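Local coordinates for protein aminotransferase class-III (Ochrobactrum anthropi, PDB 5GHG) that probably catalyses the transfer of amino groups from amines to carbonyl compounds as an omega-transaminase that uses a pyridoxal phosphate-type cofactor, at residues V60-S65 with L336-I341; G92-L97 with A112-S117; E99-M104 with C262-T267; N269-Q274 with D281-S286; K287-S290 with P295-A298. The protein carries 1 engineered substitution. All coordinates share one frame; numbering follows the deposited sequence.

Interaction 1. Residues V60-S65 with L336-I341; sequences VGVGFS and LENLAI
V62 presses its branched end against N338 and I341, two residues three apart on helix 329-344 that face the same loop. CG1 of V62 lies 3.4 Å from OD1 of N338 and also 4.0 Å from CG2 of I341; the second methyl, CG2 of V62, approaches OD1 of N338 as well, at 3.8 Å. V62 and I341 meet at about a right angle. The asparagine reaches across because its CG is anti to the backbone N (chi1 179°), carrying the amide out from the helix toward the valine. Its oxygen is a buried polar atom beside methyl groups, but S291 OG hydrogen-bonds to it, while ND2 makes weak bonds to Q288 O and L289 O; asparagine thus suits a place needing both an acceptor and a donor. S291 OG also accepts from V62 N, linking the two partners through one hydroxyl. Farther out, a type I turn from V60 to G63 presents V62, closed by G63 N to V60 O at 3.2 Å. G63 has a positive phi of 86°, readily adopted by glycine. What results is a beta-turn apex docked on a helix flank, within a class-III aminotransferase of the PLP-dependent aminotransferase clan.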
# COMPACT_ATOMS: atom_id res chain seq x y z
N VAL B 60 -15.57 7.83 -3.21
CA VAL B 60 -16.73 7.23 -2.53
C VAL B 60 -17.92 7.37 -3.47
O VAL B 60 -18.83 8.19 -3.28
CB VAL B 60 -16.96 7.84 -1.13
CG1 VAL B 60 -18.10 7.12 -0.40
CG2 VAL B 60 -15.66 7.72 -0.33
N GLY B 61 -17.94 6.52 -4.49
CA GLY B 61 -18.91 6.65 -5.56
C GLY B 61 -20.35 6.47 -5.12
O GLY B 61 -21.23 7.21 -5.57
N VAL B 62 -20.63 5.50 -4.24
CA VAL B 62 -22.01 5.22 -3.84
C VAL B 62 -22.44 6.01 -2.61
O VAL B 62 -23.51 5.76 -2.03
CB VAL B 62 -22.25 3.71 -3.60
CG1 VAL B 62 -22.00 2.91 -4.89
CG2 VAL B 62 -21.40 3.20 -2.47
N GLY B 63 -21.62 6.97 -2.19
CA GLY B 63 -21.96 7.75 -1.02
C GLY B 63 -21.50 7.08 0.27
O GLY B 63 -20.95 5.98 0.27
N PHE B 64 -21.77 7.74 1.39
CA PHE B 64 -21.16 7.40 2.66
C PHE B 64 -22.07 6.59 3.58
O PHE B 64 -21.73 6.40 4.75
CB PHE B 64 -20.71 8.68 3.39
CG PHE B 64 -19.55 9.38 2.74
CD1 PHE B 64 -19.76 10.29 1.72
CD2 PHE B 64 -18.24 9.08 3.12
CE1 PHE B 64 -18.69 10.92 1.08
CE2 PHE B 64 -17.16 9.72 2.51
CZ PHE B 64 -17.38 10.63 1.49
N SER B 65 -23.21 6.11 3.09
CA SER B 65 -24.10 5.32 3.95
C SER B 65 -24.79 4.25 3.11
O SER B 65 -26.00 4.28 2.86
CB SER B 65 -25.12 6.22 4.66
OG SER B 65 -25.96 6.83 3.69
N LEU B 336 -17.15 -6.34 -5.45
CA LEU B 336 -18.16 -6.98 -6.29
C LEU B 336 -19.55 -6.40 -6.03
O LEU B 336 -20.30 -6.13 -6.96
CB LEU B 336 -18.17 -8.48 -6.06
CG LEU B 336 -17.26 -9.32 -6.93
CD1 LEU B 336 -17.10 -10.71 -6.29
CD2 LEU B 336 -17.81 -9.42 -8.35
N GLU B 337 -19.91 -6.26 -4.75
CA GLU B 337 -21.21 -5.71 -4.42
C GLU B 337 -21.30 -4.23 -4.79
O GLU B 337 -22.36 -3.75 -5.21
CB GLU B 337 -21.52 -5.90 -2.95
CG GLU B 337 -22.85 -5.34 -2.51
CD GLU B 337 -24.01 -6.25 -2.84
OE1 GLU B 337 -23.76 -7.34 -3.39
OE2 GLU B 337 -25.17 -5.88 -2.53
N ASN B 338 -20.19 -3.50 -4.66
CA ASN B 338 -20.17 -2.10 -5.10
C ASN B 338 -20.45 -2.01 -6.62
O ASN B 338 -21.24 -1.17 -7.07
CB ASN B 338 -18.83 -1.47 -4.73
CG ASN B 338 -18.71 -0.02 -5.17
OD1 ASN B 338 -19.32 0.87 -4.59
ND2 ASN B 338 -17.89 0.22 -6.20
N LEU B 339 -19.82 -2.87 -7.40
CA LEU B 339 -20.05 -2.83 -8.85
C LEU B 339 -21.49 -3.19 -9.18
O LEU B 339 -22.10 -2.59 -10.08
CB LEU B 339 -19.07 -3.76 -9.55
CG LEU B 339 -17.60 -3.34 -9.39
CD1 LEU B 339 -16.68 -4.32 -10.08
CD2 LEU B 339 -17.38 -1.93 -9.88
N ALA B 340 -22.04 -4.15 -8.45
CA ALA B 340 -23.44 -4.54 -8.63
C ALA B 340 -24.39 -3.37 -8.35
O ALA B 340 -25.37 -3.18 -9.07
CB ALA B 340 -23.79 -5.74 -7.76
N ILE B 341 -24.10 -2.59 -7.31
CA ILE B 341 -24.94 -1.43 -6.99
C ILE B 341 -24.87 -0.41 -8.11
O ILE B 341 -25.90 0.10 -8.57
CB ILE B 341 -24.53 -0.81 -5.63
CG1 ILE B 341 -24.89 -1.77 -4.49
CG2 ILE B 341 -25.22 0.53 -5.41
CD1 ILE B 341 -24.23 -1.41 -3.15

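Interaction 2. Residues G92-L97 with A112-S117. With PMP (4'-deoxy-4'-aminopyridoxal-5'-phosphate), chain C.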
# COMPACT_ATOMS: atom_id res chain seq x y z
N GLY B 92 -15.38 -18.01 -5.67
CA GLY B 92 -14.85 -17.16 -4.63
C GLY B 92 -14.80 -15.71 -5.08
O GLY B 92 -14.81 -15.41 -6.28
N PRO B 93 -14.78 -14.77 -4.12
CA PRO B 93 -14.90 -13.36 -4.50
C PRO B 93 -13.72 -12.84 -5.32
O PRO B 93 -13.93 -11.95 -6.14
CB PRO B 93 -15.03 -12.63 -3.16
CG PRO B 93 -14.63 -13.61 -2.12
CD PRO B 93 -14.96 -14.97 -2.67
N VAL B 94 -12.50 -13.35 -5.12
CA VAL B 94 -11.38 -12.86 -5.92
C VAL B 94 -11.50 -13.35 -7.37
O VAL B 94 -11.29 -12.58 -8.31
CB VAL B 94 -10.04 -13.29 -5.31
CG1 VAL B 94 -8.92 -12.80 -6.19
CG2 VAL B 94 -9.89 -12.72 -3.91
N ILE B 95 -11.84 -14.62 -7.57
CA ILE B 95 -12.05 -15.14 -8.91
C ILE B 95 -13.21 -14.42 -9.59
O ILE B 95 -13.13 -14.04 -10.76
CB ILE B 95 -12.30 -16.66 -8.86
CG1 ILE B 95 -11.05 -17.37 -8.33
CG2 ILE B 95 -12.72 -17.18 -10.22
CD1 ILE B 95 -9.77 -16.88 -8.94
N ASP B 96 -14.32 -14.25 -8.87
CA ASP B 96 -15.48 -13.58 -9.43
C ASP B 96 -15.16 -12.13 -9.82
O ASP B 96 -15.63 -11.64 -10.85
CB ASP B 96 -16.63 -13.60 -8.43
CG ASP B 96 -17.23 -14.98 -8.25
OD1 ASP B 96 -16.98 -15.85 -9.10
OD2 ASP B 96 -17.95 -15.18 -7.28
N LEU B 97 -14.38 -11.43 -8.99
CA LEU B 97 -14.09 -10.03 -9.30
C LEU B 97 -13.17 -9.91 -10.51
O LEU B 97 -13.38 -9.04 -11.37
CB LEU B 97 -13.46 -9.35 -8.08
CG LEU B 97 -13.12 -7.86 -8.27
CD1 LEU B 97 -14.33 -7.04 -8.65
CD2 LEU B 97 -12.49 -7.31 -6.98
N ALA B 112 -6.49 -10.08 -14.76
CA ALA B 112 -6.62 -9.09 -13.71
C ALA B 112 -5.70 -9.45 -12.54
O ALA B 112 -5.61 -10.62 -12.16
CB ALA B 112 -8.07 -8.98 -13.23
N TYR B 113 -5.03 -8.45 -11.99
CA TYR B 113 -4.16 -8.60 -10.82
C TYR B 113 -4.64 -7.64 -9.73
O TYR B 113 -5.08 -6.53 -10.03
CB TYR B 113 -2.71 -8.27 -11.15
CG TYR B 113 -2.10 -9.13 -12.26
CD1 TYR B 113 -2.44 -8.94 -13.59
CD2 TYR B 113 -1.18 -10.13 -11.95
CE1 TYR B 113 -1.88 -9.73 -14.59
CE2 TYR B 113 -0.59 -10.90 -12.94
CZ TYR B 113 -0.94 -10.71 -14.25
OH TYR B 113 -0.39 -11.51 -15.21
N PHE B 114 -4.52 -8.05 -8.46
CA PHE B 114 -5.02 -7.25 -7.35
C PHE B 114 -3.92 -6.79 -6.43
O PHE B 114 -2.94 -7.51 -6.20
CB PHE B 114 -6.10 -8.02 -6.56
CG PHE B 114 -7.31 -8.33 -7.37
CD1 PHE B 114 -8.22 -7.34 -7.67
CD2 PHE B 114 -7.51 -9.59 -7.89
CE1 PHE B 114 -9.33 -7.60 -8.47
CE2 PHE B 114 -8.60 -9.87 -8.69
CZ PHE B 114 -9.52 -8.87 -8.97
N THR B 115 -4.08 -5.57 -5.91
CA THR B 115 -3.21 -4.99 -4.88
C THR B 115 -4.11 -4.29 -3.88
O THR B 115 -5.35 -4.32 -3.98
CB THR B 115 -2.21 -3.99 -5.48
OG1 THR B 115 -2.92 -2.86 -6.01
CG2 THR B 115 -1.40 -4.63 -6.61
N ASN B 116 -3.51 -3.64 -2.89
CA ASN B 116 -4.29 -2.87 -1.96
C ASN B 116 -4.55 -1.45 -2.44
O ASN B 116 -5.66 -0.93 -2.28
CB ASN B 116 -3.60 -2.84 -0.59
CG ASN B 116 -3.37 -4.22 -0.04
OD1 ASN B 116 -4.32 -4.92 0.30
ND2 ASN B 116 -2.11 -4.65 -0.00
N SER B 117 -3.56 -0.83 -3.05
CA SER B 117 -3.62 0.59 -3.38
C SER B 117 -3.31 0.80 -4.85
O SER B 117 -2.69 -0.03 -5.51
CB SER B 117 -2.60 1.38 -2.53
OG SER B 117 -1.29 0.97 -2.86
N1 PMP C . -3.30 6.98 -9.69
C2 PMP C . -4.19 8.01 -9.61
C2A PMP C . -4.69 8.62 -10.88
C3 PMP C . -4.61 8.52 -8.37
O3 PMP C . -5.43 9.62 -8.36
C4 PMP C . -4.13 7.92 -7.16
C4A PMP C . -4.59 8.35 -5.78
N4A PMP C . -4.74 9.77 -5.60
C5 PMP C . -3.23 6.84 -7.29
C6 PMP C . -2.88 6.35 -8.54
C5A PMP C . -2.63 6.15 -6.10
O4P PMP C . -3.63 5.42 -5.39
P PMP C . -3.42 5.13 -3.79
O1P PMP C . -2.06 4.56 -3.59
O2P PMP C . -4.53 4.15 -3.46
O3P PMP C . -3.54 6.43 -3.04
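F114 sets its ring against V94 and L97, one helical turn apart on helix 93-104 and both on the same side of the ring plane, and all the contact across the two segments is apolar or van der Waals. Toward CE1 and CZ the partner is L97: CD2 of L97 approaches CE1 of F114 to 3.5 Å. CG of L97 is 3.8 Å from CZ of F114, and the two side chains meet at a slant. Toward the CE2 corner, CG1 of V94 sits 3.9 Å from CE2 of F114, the valine and phenylalanine side chains running past one another in opposite directions. With CG swung opposite the backbone N (chi1 -179°), L97 extends to the ring. A flat aromatic group suits the site, since it reaches both helix residues at once. Were the ring cut back to an alanine, V94 and L97 would probably lose their common partner, opening a gap between helix and strand.

The hydrogen bonds lie within the strand segment and beyond it. T115 OG1 donates to S117 O at 2.9 Å, from 33° out of the carbonyl plane, bracing the turn after the strand. S117 is the N-cap of helix 118-135: its OG caps E120 N and also bonds to E120 OE2 of the second subunit.

Cofactor contact comes from S117, whose CB is 3.4 Å from O1P of PMP, near the helix start where G118 N and S119 OG bind the cofactor.

Helix 93-104 therefore packs on strand 111-115, an outermost strand, within this chain, of the sheet that also holds 297-301; A98, L101 and A298 extend the bed around F114, and helix 329-344 meets L97 through A335 and L339.

Interaction 3. Residues E99-M104 with C262-T267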
# COMPACT_ATOMS: atom_id res chain seq x y z
N GLU B 99 -12.96 -11.96 -13.00
CA GLU B 99 -13.77 -12.25 -14.18
C GLU B 99 -14.66 -11.06 -14.54
O GLU B 99 -14.76 -10.68 -15.71
CB GLU B 99 -14.62 -13.49 -13.93
CG GLU B 99 -15.36 -13.95 -15.17
CD GLU B 99 -16.35 -15.08 -14.89
OE1 GLU B 99 -16.28 -15.69 -13.78
OE2 GLU B 99 -17.19 -15.35 -15.77
N LYS B 100 -15.29 -10.45 -13.54
CA LYS B 100 -16.14 -9.30 -13.77
C LYS B 100 -15.35 -8.13 -14.39
O LYS B 100 -15.82 -7.48 -15.33
CB LYS B 100 -16.82 -8.89 -12.47
CG LYS B 100 -17.55 -7.58 -12.53
CD LYS B 100 -18.78 -7.71 -13.39
CE LYS B 100 -19.80 -8.65 -12.75
NZ LYS B 100 -21.04 -8.75 -13.58
N LEU B 101 -14.15 -7.86 -13.87
CA LEU B 101 -13.38 -6.72 -14.36
C LEU B 101 -12.92 -6.94 -15.79
O LEU B 101 -12.92 -6.01 -16.60
CB LEU B 101 -12.18 -6.45 -13.46
CG LEU B 101 -12.49 -5.93 -12.04
CD1 LEU B 101 -11.19 -5.70 -11.27
CD2 LEU B 101 -13.31 -4.67 -12.12
N VAL B 102 -12.47 -8.16 -16.12
CA VAL B 102 -12.11 -8.44 -17.49
C VAL B 102 -13.32 -8.24 -18.40
O VAL B 102 -13.23 -7.62 -19.46
CB VAL B 102 -11.51 -9.86 -17.62
CG1 VAL B 102 -11.35 -10.28 -19.09
CG2 VAL B 102 -10.16 -9.93 -16.92
N SER B 103 -14.48 -8.73 -17.97
CA SER B 103 -15.68 -8.63 -18.81
C SER B 103 -16.12 -7.18 -19.01
O SER B 103 -16.77 -6.87 -20.00
CB SER B 103 -16.82 -9.46 -18.22
OG SER B 103 -17.42 -8.79 -17.13
N MET B 104 -15.80 -6.29 -18.07
CA MET B 104 -16.19 -4.89 -18.17
C MET B 104 -15.20 -4.03 -18.94
O MET B 104 -15.47 -2.85 -19.15
CB MET B 104 -16.32 -4.26 -16.77
CG MET B 104 -17.43 -4.77 -15.88
SD MET B 104 -17.14 -4.09 -14.19
CE MET B 104 -17.60 -2.39 -14.42
N CYS B 262 -10.74 7.98 -12.95
CA CYS B 262 -11.76 8.04 -13.99
C CYS B 262 -12.64 6.80 -14.03
O CYS B 262 -13.72 6.84 -14.65
CB CYS B 262 -11.09 8.26 -15.36
SG CYS B 262 -10.18 9.85 -15.44
N GLY B 263 -12.23 5.70 -13.42
CA GLY B 263 -12.93 4.44 -13.60
C GLY B 263 -14.29 4.43 -12.91
O GLY B 263 -14.52 5.11 -11.91
N PHE B 264 -15.20 3.65 -13.49
CA PHE B 264 -16.51 3.34 -12.93
C PHE B 264 -17.44 4.55 -12.91
O PHE B 264 -18.16 4.77 -11.94
CB PHE B 264 -16.36 2.69 -11.55
CG PHE B 264 -15.45 1.49 -11.58
CD1 PHE B 264 -15.88 0.31 -12.18
CD2 PHE B 264 -14.16 1.56 -11.11
CE1 PHE B 264 -15.02 -0.80 -12.25
CE2 PHE B 264 -13.30 0.47 -11.18
CZ PHE B 264 -13.73 -0.70 -11.75
N GLY B 265 -17.48 5.30 -14.02
CA GLY B 265 -18.54 6.27 -14.28
C GLY B 265 -18.19 7.73 -14.07
O GLY B 265 -19.03 8.59 -14.35
N ARG B 266 -16.98 8.05 -13.65
CA ARG B 266 -16.65 9.42 -13.26
C ARG B 266 -16.72 10.41 -14.43
O ARG B 266 -17.07 11.57 -14.22
CB ARG B 266 -15.26 9.45 -12.62
CG ARG B 266 -14.76 10.83 -12.21
CD ARG B 266 -15.75 11.53 -11.31
NE ARG B 266 -16.06 10.77 -10.09
CZ ARG B 266 -16.94 11.16 -9.18
NH1 ARG B 266 -17.63 12.29 -9.37
NH2 ARG B 266 -17.15 10.44 -8.12
N THR B 267 -16.39 9.98 -15.65
CA THR B 267 -16.23 10.94 -16.75
C THR B 267 -17.40 10.91 -17.74
O THR B 267 -17.29 11.48 -18.83
CB THR B 267 -14.91 10.72 -17.50
OG1 THR B 267 -14.96 9.47 -18.21
CG2 THR B 267 -13.75 10.71 -16.52
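F264 lays one rim of its ring against M104 and L101 of helix 93-104. Starting at CB, the side chain turns so that CG is anti to the carbonyl carbon (chi1 -54°), which carries the ring from the loop toward the helix. CD1 is the first atom to touch, 3.9 Å from CE of M104; the same methyl lies 3.7 Å from CE1 of F264, in the ring plane at its edge. At the tip, CZ meets CD2 of L101 at 4.0 Å, again near that plane. Both partners cross the phenylalanine at about a right angle. M104 gets its methyl there by a bend about its last torsion (chi3 74°), a freedom that makes unbranched methionine apt for filling against a ring edge. G265 follows with a phi of 104°, where a glycine avoids the clash a side chain would bring. On the helix, S103 OG donates to K100 O at 2.7 Å, and M104 N bonds to the same oxygen from the same face of its plane. Around this contact, the ring of F264 also meets F271 and L289 of nearby loops and L339 of helix 329-344, while L101 rests on A298 of strand 297-301, so that loop, two helices and sheet converge here.

Interaction 4. Residues N269-Q274 with D281-S286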
# COMPACT_ATOMS: atom_id res chain seq x y z
N ASN B 269 -18.71 8.05 -18.91
CA ASN B 269 -18.76 6.67 -19.39
C ASN B 269 -18.20 5.79 -18.28
O ASN B 269 -17.64 6.29 -17.30
CB ASN B 269 -17.97 6.51 -20.69
CG ASN B 269 -18.61 7.24 -21.84
OD1 ASN B 269 -19.58 6.77 -22.40
ND2 ASN B 269 -18.09 8.42 -22.17
N LEU B 270 -18.33 4.48 -18.44
CA LEU B 270 -17.78 3.58 -17.44
C LEU B 270 -16.30 3.90 -17.18
O LEU B 270 -15.88 4.02 -16.03
CB LEU B 270 -17.96 2.13 -17.87
CG LEU B 270 -17.63 1.08 -16.80
CD1 LEU B 270 -18.49 1.28 -15.55
CD2 LEU B 270 -17.79 -0.35 -17.33
N PHE B 271 -15.51 4.08 -18.25
CA PHE B 271 -14.08 4.37 -18.13
C PHE B 271 -13.69 5.61 -18.92
O PHE B 271 -14.25 5.89 -19.99
CB PHE B 271 -13.23 3.17 -18.61
CG PHE B 271 -13.27 2.00 -17.69
CD1 PHE B 271 -12.53 2.00 -16.51
CD2 PHE B 271 -14.07 0.90 -17.97
CE1 PHE B 271 -12.58 0.93 -15.63
CE2 PHE B 271 -14.11 -0.19 -17.10
CZ PHE B 271 -13.37 -0.16 -15.93
N GLY B 272 -12.73 6.36 -18.39
CA GLY B 272 -12.22 7.51 -19.10
C GLY B 272 -11.61 7.13 -20.43
O GLY B 272 -11.58 7.95 -21.36
N SER B 273 -11.13 5.90 -20.55
CA SER B 273 -10.59 5.44 -21.82
C SER B 273 -11.65 5.47 -22.92
O SER B 273 -11.33 5.74 -24.08
CB SER B 273 -10.01 4.04 -21.67
OG SER B 273 -8.77 4.07 -21.00
N GLN B 274 -12.90 5.18 -22.57
CA GLN B 274 -13.97 5.27 -23.56
C GLN B 274 -14.26 6.71 -23.90
O GLN B 274 -14.41 7.07 -25.08
CB GLN B 274 -15.23 4.57 -23.06
CG GLN B 274 -14.98 3.11 -22.71
CD GLN B 274 -16.12 2.49 -21.90
OE1 GLN B 274 -16.40 2.90 -20.77
NE2 GLN B 274 -16.74 1.46 -22.46
N ASP B 281 -3.00 -0.83 -23.30
CA ASP B 281 -2.56 -2.20 -23.11
C ASP B 281 -2.71 -2.67 -21.67
O ASP B 281 -2.84 -3.88 -21.42
CB ASP B 281 -1.09 -2.34 -23.53
CG ASP B 281 -0.86 -1.98 -24.97
OD1 ASP B 281 -1.22 -2.80 -25.83
OD2 ASP B 281 -0.35 -0.86 -25.26
N ILE B 282 -2.67 -1.73 -20.73
CA ILE B 282 -2.74 -1.97 -19.30
C ILE B 282 -3.69 -0.92 -18.72
O ILE B 282 -3.60 0.26 -19.06
CB ILE B 282 -1.35 -1.87 -18.64
CG1 ILE B 282 -0.37 -2.87 -19.28
CG2 ILE B 282 -1.43 -2.07 -17.10
CD1 ILE B 282 1.05 -2.76 -18.72
N LEU B 283 -4.59 -1.34 -17.83
CA LEU B 283 -5.57 -0.43 -17.24
C LEU B 283 -5.53 -0.60 -15.72
O LEU B 283 -5.66 -1.72 -15.23
CB LEU B 283 -6.98 -0.71 -17.78
CG LEU B 283 -8.05 0.34 -17.48
CD1 LEU B 283 -9.10 0.34 -18.58
CD2 LEU B 283 -8.70 0.11 -16.13
N VAL B 284 -5.37 0.51 -15.00
CA VAL B 284 -5.19 0.51 -13.55
C VAL B 284 -6.44 1.10 -12.90
O VAL B 284 -6.92 2.16 -13.32
CB VAL B 284 -3.93 1.29 -13.13
CG1 VAL B 284 -3.69 1.14 -11.60
CG2 VAL B 284 -2.68 0.85 -13.93
N MET B 285 -6.95 0.43 -11.87
CA MET B 285 -8.19 0.82 -11.22
C MET B 285 -8.02 0.83 -9.70
O MET B 285 -7.22 0.08 -9.14
CB MET B 285 -9.32 -0.15 -11.55
CG MET B 285 -9.71 -0.17 -13.01
SD MET B 285 -10.48 -1.76 -13.44
CE MET B 285 -9.03 -2.82 -13.60
N SER B 286 -8.78 1.70 -9.04
CA SER B 286 -8.92 1.66 -7.60
C SER B 286 -10.13 2.50 -7.20
O SER B 286 -11.01 2.75 -8.03
CB SER B 286 -7.64 2.15 -6.92
OG SER B 286 -7.74 2.02 -5.50
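F271, L283 and M285 pack together inside a beta-alpha-beta unit, in which short helix 272-275 lies on the connection between the parallel neighbouring strands 254-258 and 282-285. L283 and M285 are two apart on strand 282-285, so both face the same way and share one corner of the phenylalanine ring. CE1 of F271 touches CD2 of L283 at 4.0 Å and CG of M285 at the same distance. The methionine CG comes at the ring edge, near its plane, whereas the leucine methyl approaches at a slant. M285 and F271 meet at about a right angle. The first torsion of M285 sets CG anti to the carbonyl carbon, and the nearly extended second one carries SD on to 4.1 Å from CZ of F271; the sulfur is 5.2 Å from the ring centroid and 71° off the ring normal, an oblique Met-aromatic contact. L283 stretches its branch toward the loop by turning CG away from its own backbone N (chi1 -167°). Flexible methionine and branched leucine are well suited to fit around the rim of a rigid ring in a buried place. S273 stands on the margin, its OG engaged by E259 OE2 while E259 OE1 accepts from G272 N, so that one carboxylate holds both the helix start and the serine. F271 itself is the N-cap residue, with no side-chain acceptor to cap with. The side chain of Q274 folds back instead, as in one half of a capping box, and its OE1 accepts from F271 N at 2.9 Å, with an N-H...O angle of 149°.

Interaction 5. Residues K287-S290 with P295-A298. With PMP (4'-deoxy-4'-aminopyridoxal-5'-phosphate), chain C.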
# COMPACT_ATOMS: atom_id res chain seq x y z
N LYS B 287 -10.18 2.93 -5.94
CA LYS B 287 -11.13 3.97 -5.52
C LYS B 287 -12.57 3.59 -5.76
O LYS B 287 -13.15 2.87 -4.93
CB LYS B 287 -10.81 5.29 -6.22
CG LYS B 287 -9.60 6.01 -5.62
CD LYS B 287 -9.41 7.36 -6.31
CE LYS B 287 -7.99 7.88 -6.13
NZ LYS B 287 -7.80 8.72 -4.97
N GLN B 288 -13.18 4.05 -6.87
CA GLN B 288 -14.59 3.73 -7.06
C GLN B 288 -14.82 2.24 -7.28
O GLN B 288 -15.97 1.80 -7.25
CB GLN B 288 -15.20 4.53 -8.22
CG GLN B 288 -15.14 6.04 -8.00
CD GLN B 288 -16.18 6.81 -8.79
OE1 GLN B 288 -16.92 7.62 -8.23
NE2 GLN B 288 -16.23 6.59 -10.10
N LEU B 289 -13.76 1.47 -7.53
CA LEU B 289 -13.87 0.01 -7.57
C LEU B 289 -14.59 -0.53 -6.33
O LEU B 289 -15.43 -1.43 -6.43
CB LEU B 289 -12.47 -0.59 -7.68
CG LEU B 289 -12.31 -2.10 -7.64
CD1 LEU B 289 -13.05 -2.74 -8.81
CD2 LEU B 289 -10.83 -2.49 -7.66
N SER B 290 -14.30 0.04 -5.16
CA SER B 290 -14.98 -0.35 -3.93
C SER B 290 -15.67 0.82 -3.25
O SER B 290 -16.12 0.68 -2.10
CB SER B 290 -13.98 -1.00 -2.95
OG SER B 290 -13.08 -0.01 -2.43
N PRO B 295 -9.91 -1.00 1.21
CA PRO B 295 -8.81 -0.80 0.25
C PRO B 295 -8.69 -1.99 -0.69
O PRO B 295 -8.55 -3.13 -0.24
CB PRO B 295 -7.56 -0.70 1.16
CG PRO B 295 -8.08 -0.68 2.58
CD PRO B 295 -9.45 -1.22 2.59
N ILE B 296 -8.74 -1.72 -1.98
CA ILE B 296 -8.43 -2.72 -3.00
C ILE B 296 -8.19 -1.99 -4.33
O ILE B 296 -8.83 -0.98 -4.62
CB ILE B 296 -9.55 -3.78 -3.13
CG1 ILE B 296 -9.19 -4.80 -4.20
CG2 ILE B 296 -10.86 -3.10 -3.48
CD1 ILE B 296 -10.12 -6.01 -4.27
N SER B 297 -7.26 -2.51 -5.10
CA SER B 297 -6.98 -1.97 -6.43
C SER B 297 -6.70 -3.14 -7.36
O SER B 297 -6.50 -4.27 -6.91
CB SER B 297 -5.79 -1.01 -6.40
OG SER B 297 -6.02 -0.01 -5.41
N ALA B 298 -6.66 -2.85 -8.65
CA ALA B 298 -6.51 -3.89 -9.65
C ALA B 298 -5.87 -3.28 -10.88
O ALA B 298 -6.04 -2.08 -11.14
CB ALA B 298 -7.85 -4.53 -10.03
N1 PMP C . -3.30 6.98 -9.69
C2 PMP C . -4.19 8.01 -9.61
C2A PMP C . -4.69 8.62 -10.88
C3 PMP C . -4.61 8.52 -8.37
O3 PMP C . -5.43 9.62 -8.36
C4 PMP C . -4.13 7.92 -7.16
C4A PMP C . -4.59 8.35 -5.78
N4A PMP C . -4.74 9.77 -5.60
C5 PMP C . -3.23 6.84 -7.29
C6 PMP C . -2.88 6.35 -8.54
C5A PMP C . -2.63 6.15 -6.10
O4P PMP C . -3.63 5.42 -5.39
P PMP C . -3.42 5.13 -3.79
O1P PMP C . -2.06 4.56 -3.59
O2P PMP C . -4.53 4.15 -3.46
O3P PMP C . -3.54 6.43 -3.04
O HOH W 1 -10.17 0.95 -3.11
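Across a tight reversal L289 faces S297 with CA atoms 7.3 Å apart and S290 faces I296 at 7.0 Å, one side turning through a short 3-10 segment in which S290 N bonds to K287 O, the other entering strand 297-301. L289 drops CD2 onto that incoming backbone, 3.9 Å from I296 O and 4.3 Å from CB of A298; the small alanine leaves room for it. CB of S290 rests on CG2 of I296 at 3.8 Å. One water joins the two sides, donating to S290 OG and, at 2.8 Å, to I296 O, while L294 O also bonds to S290 OG. K287 points the other way, toward the cofactor. Its chain is extended until the last torsion, which bends (chi4 -91°) and brings NZ to 3.3 Å from N4A of PMP. L57 O and T324 OG1 of the second subunit hydrogen-bond to NZ and hold it there. Without the amine, as with an alanine at this position, L57 O and that threonine would probably lose their partner. With amine beside amine and no covalent link between them, the geometry is consistent with the aminated cofactor state, the lysine released as in related PLP-dependent aminotransferases.

How the interactions relate
Along the chain, interaction 1 spans the other four; interactions 2 and 3 alternate their segments and share helix 93-104, and interactions 4 and 5 follow in series. Centres of interactions 3 and 4 are about 6 Å apart, those of 2 and 5 about 10 Å, and 1 and 4 about 18 Å. Interactions 2, 4 and 5 reach one mixed sheet through strands 111-115, 282-285 and 297-301, the last lying between the other two. L339 of helix 329-344 connects interaction 1 to 2 and 3. Interactions 1, 2 and 5 touch the second subunit, and 2 and 5 also PMP, so this packing runs from helices 93-104 and 329-344 to the cofactor at the dimer interface.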